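Local coordinates for exodeoxyribonuclease (Neisseria meningitidis, PDB 4B5F) that acts as an AP endonuclease of DNA repair, cutting the DNA backbone at abasic sites with the help of divalent metal ions, at a contact of chain A with DNA. Sequence-based numbering; all coordinates share one arbitrary frame.

A contact of chain A with DNA. Residues 36, 66, 109, 112, 115. With nucleotides of chain B.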
loop_
_atom_site.group_PDB
_atom_site.type_symbol
_atom_site.label_atom_id
_atom_site.label_comp_id
_atom_site.label_asym_id
_atom_site.label_seq_id
_atom_site.Cartn_x
_atom_site.Cartn_y
_atom_site.Cartn_z
ATOM N N GLU A 36 -2.715 7.535 -2.622
ATOM C CA GLU A 36 -2.814 8.557 -3.661
ATOM C C GLU A 36 -4.232 9.093 -3.822
ATOM O O GLU A 36 -4.839 8.964 -4.886
ATOM C CB GLU A 36 -2.286 8.038 -5.001
ATOM C CG GLU A 36 -0.777 7.866 -5.043
ATOM C CD GLU A 36 -0.268 7.523 -6.429
ATOM O OE1 GLU A 36 -1.040 7.666 -7.401
ATOM O OE2 GLU A 36 0.905 7.114 -6.547
ATOM N N TYR A 66 -2.169 15.911 -4.458
ATOM C CA TYR A 66 -0.922 15.181 -4.261
ATOM C C TYR A 66 -1.015 14.154 -3.136
ATOM O O TYR A 66 -1.506 14.455 -2.048
ATOM C CB TYR A 66 0.218 16.161 -3.979
ATOM C CG TYR A 66 1.577 15.513 -3.835
ATOM C CD1 TYR A 66 2.173 14.863 -4.906
ATOM C CD2 TYR A 66 2.270 15.569 -2.632
ATOM C CE1 TYR A 66 3.418 14.274 -4.783
ATOM C CE2 TYR A 66 3.518 14.983 -2.499
ATOM C CZ TYR A 66 4.085 14.337 -3.577
ATOM O OH TYR A 66 5.325 13.753 -3.454
ATOM N N TYR A 109 1.896 5.132 1.681
ATOM C CA TYR A 109 2.352 5.514 0.351
ATOM C C TYR A 109 3.812 5.937 0.444
ATOM O O TYR A 109 4.113 7.068 0.830
ATOM C CB TYR A 109 1.505 6.655 -0.217
ATOM C CG TYR A 109 1.942 7.121 -1.593
ATOM C CD1 TYR A 109 2.651 6.282 -2.443
ATOM C CD2 TYR A 109 1.657 8.408 -2.034
ATOM C CE1 TYR A 109 3.056 6.707 -3.698
ATOM C CE2 TYR A 109 2.059 8.843 -3.285
ATOM C CZ TYR A 109 2.757 7.988 -4.113
ATOM O OH TYR A 109 3.158 8.417 -5.358
ATOM N N SER A 112 8.186 8.094 -4.129
ATOM C CA SER A 112 8.866 7.697 -5.352
ATOM C C SER A 112 10.140 8.517 -5.505
ATOM O O SER A 112 10.210 9.657 -5.046
ATOM C CB SER A 112 7.955 7.906 -6.563
ATOM O OG SER A 112 8.633 7.617 -7.773
ATOM N N SER A 115 11.294 10.791 -10.144
ATOM C CA SER A 115 11.178 12.136 -10.704
ATOM C C SER A 115 12.527 12.848 -10.786
ATOM O O SER A 115 12.860 13.448 -11.809
ATOM C CB SER A 115 10.187 12.979 -9.898
ATOM O OG SER A 115 8.877 12.444 -9.977
ATOM P P DA B 4 6.120 19.322 -7.463
ATOM O OP1 DA B 4 5.708 19.568 -6.064
ATOM O OP2 DA B 4 7.478 19.703 -7.909
ATOM O "O5'" DA B 4 5.921 17.771 -7.795
ATOM C "C5'" DA B 4 4.695 17.153 -7.434
ATOM C "C4'" DA B 4 4.511 15.818 -8.132
ATOM O "O4'" DA B 4 4.152 16.018 -9.517
ATOM C "C3'" DA B 4 5.731 14.903 -8.158
ATOM O "O3'" DA B 4 5.523 13.882 -7.194
ATOM C "C2'" DA B 4 5.771 14.348 -9.586
ATOM C "C1'" DA B 4 4.440 14.807 -10.176
ATOM N N9 DA B 4 4.458 15.060 -11.613
ATOM C C8 DA B 4 5.303 15.887 -12.300
ATOM N N7 DA B 4 5.076 15.916 -13.592
ATOM C C5 DA B 4 4.006 15.053 -13.764
ATOM C C6 DA B 4 3.285 14.642 -14.903
ATOM N N6 DA B 4 3.550 15.074 -16.140
ATOM N N1 DA B 4 2.274 13.768 -14.720
ATOM C C2 DA B 4 2.008 13.336 -13.483
ATOM N N3 DA B 4 2.614 13.648 -12.339
ATOM C C4 DA B 4 3.613 14.518 -12.551
ATOM P P DC B 5 6.633 12.746 -6.955
ATOM O OP1 DC B 5 6.499 12.268 -5.562
ATOM O OP2 DC B 5 7.933 13.270 -7.429
ATOM O "O5'" DC B 5 6.183 11.571 -7.943
ATOM C "C5'" DC B 5 4.862 11.048 -7.825
ATOM C "C4'" DC B 5 4.522 10.121 -8.976
ATOM O "O4'" DC B 5 4.446 10.867 -10.218
ATOM C "C3'" DC B 5 5.518 8.989 -9.220
ATOM O "O3'" DC B 5 4.788 7.795 -9.451
ATOM C "C2'" DC B 5 6.237 9.439 -10.488
ATOM C "C1'" DC B 5 5.074 10.095 -11.217
ATOM N N1 DC B 5 5.459 10.971 -12.360
ATOM C C2 DC B 5 4.748 10.867 -13.559
ATOM O O2 DC B 5 3.819 10.055 -13.637
ATOM N N3 DC B 5 5.093 11.660 -14.601
ATOM C C4 DC B 5 6.103 12.521 -14.473
ATOM N N4 DC B 5 6.406 13.281 -15.531
ATOM C C5 DC B 5 6.843 12.640 -13.259
ATOM C C6 DC B 5 6.491 11.853 -12.237
ATOM O "O5'" 3DR B 6 6.448 6.043 -8.735
ATOM P P 3DR B 6 4.952 6.538 -8.464
ATOM O OP1 3DR B 6 4.028 5.477 -8.923
ATOM O OP2 3DR B 6 4.867 7.034 -7.074
ATOM C "C2'" 3DR B 6 8.979 2.553 -10.322
ATOM C "C5'" 3DR B 6 6.733 5.303 -9.917
ATOM C "C4'" 3DR B 6 8.167 4.801 -9.925
ATOM O "O4'" 3DR B 6 8.458 4.131 -8.673
ATOM C "C1'" 3DR B 6 8.487 2.739 -8.892
ATOM C "C3'" 3DR B 6 8.472 3.806 -11.040
ATOM O "O3'" 3DR B 6 9.480 4.344 -11.880
HETATM O O HOH W 1 8.451 11.402 -4.151
HETATM O O HOH W 2 9.787 11.072 -7.613
HETATM O O HOH W 3 5.700 9.856 -4.451
#
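The Tyr109 ring has the CG methylene of Glu36 over one face, offset toward the rim, and meets the DNA at its phenol edge, where OP2 of the 3DR6 phosphate lies in plane. The Tyr66 ring likewise presents its edge, with OP1 of the DC5 phosphate in plane, while the DA4 sugar packs obliquely against the CE1 side, off the ring plane. Both tyrosines carry CG anti to the backbone N (chi1 -177° for Tyr66, 179° for Tyr109), and their OH tips meet successive phosphates. Tyr66 OH donates to DC5 OP1 at 2.8 Å, and Tyr109 OH to 3DR6 OP2 at 2.8 Å. Ser112, its OG also anti to N (chi1 176°), donates to the bridging O5' of 3DR6 at 2.9 Å. Ser115 OG donates to DC5 OP2 at 2.8 Å, so different side chains hold that phosphate's two non-bridging oxygens. Water 3, 2.8 Å from DC5 OP1, also meets Tyr109 OH and the Ser112 amide N; water 2 joins the Ser115 amide to DC5 OP2. Glu36, extended beyond CG, brings carboxylate OE2 to 4.0 Å from 3DR6 OP2, without a direct bond; this metal ligand is here metal-free, and the negative charges would probably repel until a cation bridges them. In this ExoA-type AP endonuclease of the endonuclease/exonuclease/phosphatase family, the patch, with Tyr109 a predicted active-site residue, bonds directly to phosphate oxygens, which would suit sequence-independent binding, and holds the phosphate 5' to the unpaired abasic analogue 3DR6 for cleavage.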